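Local coordinates for AB hydrolase-1 domain-containing protein (Thermoplasma acidophilum DSM 1728, PDB 3BDI), which is uncharacterised but probably acts as an alpha/beta-fold hydrolase on a substrate not yet identified, at residues A[15-20]-A[38-43]. Sequence-based numbering, arbitrary orientation.
Sequences RVFQRK and FTSMDW
The guanidinium of Arg-19 carries the selenium of Met-41 (selenomethionine) over one face, displaced from its centre, with SE 3.6 Å from NE, while the carbonyl O of Ser-40 lies at its edge. The other flat group, the ring of Phe-17, receives Ser-40 OG at its edge near CE2 (3.4 Å); Met-41 SE stands oblique to the same ring, 5.5 Å from its centroid, a loose Met-aromatic contact. Phenylalanine suits this place because its flat ring admits the hydroxyl at its edge while CE2 packs near the selenium. Arginine suits its own because its long chain, turned about the CG-CD bond (chi3 77°) to place NE, reaches from strand to loop and still offers several N-H groups. NH1 donates to Ser-40 O over 3.0 Å, a bond bent to 147° at the hydrogen, and also forms a salt bridge with Asp-44; NE pairs with Glu-6. These carboxylates probably offset the charge of the buried cation. Methionine's flexible, polarisable chain can cross the arginine at about a right angle, and serine is small enough to let Arg-19 CD approach its OG to 3.4 Å while that hydroxyl bonds to Asp-63. An alanine in place of Arg-19 would probably leave Glu-6 and Asp-44 without their shared cation, Ser-40 O without the NH1 donor and a gap beside Met-41. Thr-39 OG1 accepts from Met-41 N in an ST turn, which probably helps to hold the bend carrying Ser-40. The contact ties strand 14-21 to the loop joining strand 28-33 to helix 48-53, a strand-to-helix connection of the alpha/beta hydrolase fold.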
ATOM      1  N   ARG A  15      10.080  -8.527 -14.760  1.00  8.40           N
ATOM      2  CA  ARG A  15       8.847  -9.281 -14.882  1.00  8.49           C
ATOM      3  C   ARG A  15       8.080  -9.373 -13.558  1.00  7.98           C
ATOM      4  O   ARG A  15       8.456 -10.125 -12.661  1.00  9.51           O
ATOM      5  CB  ARG A  15       9.139 -10.671 -15.452  1.00  8.59           C
ATOM      6  CG  ARG A  15       7.933 -11.525 -15.817  1.00 10.25           C
ATOM      7  CD  ARG A  15       8.375 -12.845 -16.286  1.00 10.90           C
ATOM      8  NE  ARG A  15       7.319 -13.733 -16.755  1.00 12.69           N
ATOM      9  CZ  ARG A  15       6.808 -14.741 -16.055  1.00 11.16           C
ATOM     10  NH1 ARG A  15       7.165 -14.999 -14.825  1.00 10.35           N
ATOM     11  NH2 ARG A  15       5.878 -15.501 -16.643  1.00 12.67           N
ATOM     12  N   VAL A  16       7.013  -8.596 -13.448  1.00  7.65           N
ATOM     13  CA  VAL A  16       6.258  -8.401 -12.229  1.00  8.23           C
ATOM     14  C   VAL A  16       4.956  -9.176 -12.304  1.00  8.06           C
ATOM     15  O   VAL A  16       4.205  -9.019 -13.265  1.00  8.98           O
ATOM     16  CB  VAL A  16       5.975  -6.895 -12.044  1.00  8.83           C
ATOM     17  CG1 VAL A  16       5.066  -6.640 -10.854  1.00  9.34           C
ATOM     18  CG2 VAL A  16       7.296  -6.178 -11.865  1.00 11.04           C
ATOM     19  N   PHE A  17       4.679  -9.992 -11.298  1.00  7.95           N
ATOM     20  CA  PHE A  17       3.368 -10.598 -11.136  1.00  7.78           C
ATOM     21  C   PHE A  17       2.423  -9.590 -10.510  1.00  7.60           C
ATOM     22  O   PHE A  17       2.770  -8.899  -9.565  1.00  8.13           O
ATOM     23  CB  PHE A  17       3.445 -11.815 -10.215  1.00  7.37           C
ATOM     24  CG  PHE A  17       2.105 -12.453  -9.931  1.00  7.96           C
ATOM     25  CD1 PHE A  17       1.457 -13.142 -10.929  1.00  8.20           C
ATOM     26  CD2 PHE A  17       1.504 -12.383  -8.670  1.00  9.08           C
ATOM     27  CE1 PHE A  17       0.229 -13.693 -10.711  1.00  9.69           C
ATOM     28  CE2 PHE A  17       0.281 -12.950  -8.423  1.00 10.02           C
ATOM     29  CZ  PHE A  17      -0.357 -13.647  -9.463  1.00  8.13           C
ATOM     30  N   GLN A  18       1.209  -9.505 -11.053  1.00  8.32           N
ATOM     31  CA  GLN A  18       0.173  -8.705 -10.413  1.00  8.58           C
ATOM     32  C   GLN A  18      -1.184  -9.320 -10.485  1.00  8.02           C
ATOM     33  O   GLN A  18      -1.485 -10.128 -11.366  1.00  7.94           O
ATOM     34  CB  GLN A  18       0.113  -7.274 -11.010  1.00  9.31           C
ATOM     35  CG  GLN A  18      -0.433  -7.205 -12.432  1.00  9.46           C
ATOM     36  CD  GLN A  18      -0.555  -5.762 -12.949  1.00  8.96           C
ATOM     37  OE1 GLN A  18      -0.165  -4.818 -12.277  1.00 10.85           O
ATOM     38  NE2 GLN A  18      -1.033  -5.586 -14.183  1.00  9.72           N
ATOM     39  N   ARG A  19      -2.014  -8.897  -9.559  1.00  8.39           N
ATOM     40  CA  ARG A  19      -3.448  -9.208  -9.505  1.00  8.39           C
ATOM     41  C   ARG A  19      -4.220  -7.917  -9.601  1.00  8.20           C
ATOM     42  O   ARG A  19      -3.857  -6.935  -8.975  1.00  9.87           O
ATOM     43  CB  ARG A  19      -3.765  -9.900  -8.191  1.00  9.11           C
ATOM     44  CG  ARG A  19      -2.768 -11.003  -7.834  1.00  9.68           C
ATOM     45  CD  ARG A  19      -3.108 -11.655  -6.529  1.00 10.82           C
ATOM     46  NE  ARG A  19      -4.227 -12.592  -6.655  1.00 10.14           N
ATOM     47  CZ  ARG A  19      -5.036 -12.917  -5.643  1.00 10.23           C
ATOM     48  NH1 ARG A  19      -4.950 -12.275  -4.486  1.00 11.49           N
ATOM     49  NH2 ARG A  19      -5.989 -13.827  -5.839  1.00 14.20           N
ATOM     50  N   LYS A  20      -5.290  -7.909 -10.415  1.00 10.25           N
ATOM     51  CA  LYS A  20      -6.036  -6.664 -10.568  1.00  9.55           C
ATOM     52  C   LYS A  20      -7.505  -6.927 -10.796  1.00 10.51           C
ATOM     53  O   LYS A  20      -7.840  -7.955 -11.318  1.00 11.71           O
ATOM     54  CB  LYS A  20      -5.478  -5.803 -11.706  1.00  8.97           C
ATOM     55  CG  LYS A  20      -5.690  -6.394 -13.070  1.00 10.89           C
ATOM     56  CD  LYS A  20      -4.982  -5.590 -14.144  1.00 11.76           C
ATOM     57  CE  LYS A  20      -5.331  -6.084 -15.543  1.00 12.84           C
ATOM     58  NZ  LYS A  20      -4.473  -5.479 -16.629  1.00 13.33           N
ATOM     59  N   PHE A  38       4.656 -11.502   3.117  1.00 10.07           N
ATOM     60  CA  PHE A  38       3.421 -11.859   2.393  1.00  8.41           C
ATOM     61  C   PHE A  38       3.557 -11.458   0.930  1.00  9.03           C
ATOM     62  O   PHE A  38       4.614 -10.972   0.489  1.00 10.44           O
ATOM     63  CB  PHE A  38       2.224 -11.186   3.054  1.00  9.01           C
ATOM     64  CG  PHE A  38       2.099 -11.560   4.527  1.00 10.48           C
ATOM     65  CD1 PHE A  38       1.726 -12.859   4.863  1.00 11.72           C
ATOM     66  CD2 PHE A  38       2.430 -10.665   5.544  1.00 11.41           C
ATOM     67  CE1 PHE A  38       1.677 -13.266   6.185  1.00 12.85           C
ATOM     68  CE2 PHE A  38       2.368 -11.082   6.881  1.00 13.07           C
ATOM     69  CZ  PHE A  38       2.006 -12.374   7.184  1.00 11.76           C
ATOM     70  N   THR A  39       2.528 -11.775   0.147  1.00  8.10           N
ATOM     71  CA  THR A  39       2.521 -11.414  -1.260  1.00  7.75           C
ATOM     72  C   THR A  39       1.173 -10.862  -1.649  1.00  7.73           C
ATOM     73  O   THR A  39       0.260 -10.742  -0.811  1.00  8.50           O
ATOM     74  CB  THR A  39       2.883 -12.626  -2.184  1.00  8.08           C
ATOM     75  OG1 THR A  39       1.791 -13.555  -2.326  1.00 10.28           O
ATOM     76  CG2 THR A  39       4.121 -13.355  -1.710  1.00  9.48           C
ATOM     77  N   SER A  40       0.981 -10.590  -2.951  1.00  8.52           N
ATOM     78  CA  SER A  40      -0.310 -10.144  -3.453  1.00  8.13           C
ATOM     79  C   SER A  40      -1.407 -11.186  -3.281  1.00  7.67           C
ATOM     80  O   SER A  40      -2.603 -10.817  -3.306  1.00  9.37           O
ATOM     81  CB  SER A  40      -0.206  -9.750  -4.915  1.00  7.95           C
ATOM     82  OG  SER A  40       0.104 -10.874  -5.699  1.00  9.59           O
HETATM   83  N   MSE A  41      -1.049 -12.461  -3.079  1.00  8.07           N
HETATM   84  CA  MSE A  41      -2.055 -13.501  -2.795  1.00  8.67           C
HETATM   85  C   MSE A  41      -2.733 -13.291  -1.447  1.00  8.97           C
HETATM   86  O   MSE A  41      -3.901 -13.667  -1.272  1.00 10.09           O
HETATM   87  CB  MSE A  41      -1.449 -14.899  -2.863  1.00 10.51           C
HETATM   88  CG  MSE A  41      -0.814 -15.242  -4.181  1.00  8.73           C
HETATM   89 SE   MSE A  41      -2.085 -15.303  -5.653  0.75 13.49          SE
HETATM   90  CE  MSE A  41      -3.148 -16.750  -4.993  1.00 20.86           C
ATOM     91  N   ASP A  42      -2.035 -12.666  -0.506  1.00  8.81           N
ATOM     92  CA  ASP A  42      -2.533 -12.629   0.857  1.00  7.81           C
ATOM     93  C   ASP A  42      -3.660 -11.638   1.083  1.00  8.26           C
ATOM     94  O   ASP A  42      -4.334 -11.692   2.115  1.00  9.69           O
ATOM     95  CB  ASP A  42      -1.372 -12.424   1.805  1.00  9.33           C
ATOM     96  CG  ASP A  42      -0.500 -13.622   1.843  1.00  8.89           C
ATOM     97  OD1 ASP A  42      -0.934 -14.651   2.418  1.00 11.55           O
ATOM     98  OD2 ASP A  42       0.611 -13.622   1.298  1.00  9.94           O
ATOM     99  N   TRP A  43      -3.923 -10.741   0.135  1.00  8.92           N
ATOM    100  CA  TRP A  43      -5.041  -9.850   0.178  1.00  9.11           C
ATOM    101  C   TRP A  43      -6.365 -10.646  -0.007  1.00  9.35           C
ATOM    102  O   TRP A  43      -7.436 -10.050   0.194  1.00  9.39           O
ATOM    103  CB  TRP A  43      -4.927  -8.778  -0.934  1.00  9.01           C
ATOM    104  CG  TRP A  43      -3.645  -7.990  -0.976  1.00  8.07           C
ATOM    105  CD1 TRP A  43      -2.847  -7.863  -2.069  1.00  8.43           C
ATOM    106  CD2 TRP A  43      -3.016  -7.208   0.079  1.00  7.62           C
ATOM    107  NE1 TRP A  43      -1.760  -7.067  -1.770  1.00  8.45           N
ATOM    108  CE2 TRP A  43      -1.829  -6.662  -0.464  1.00  9.03           C
ATOM    109  CE3 TRP A  43      -3.289  -6.994   1.440  1.00  8.94           C
ATOM    110  CZ2 TRP A  43      -0.995  -5.831   0.259  1.00  9.39           C
ATOM    111  CZ3 TRP A  43      -2.443  -6.160   2.161  1.00  8.37           C
ATOM    112  CH2 TRP A  43      -1.287  -5.598   1.556  1.00  9.09           C
TER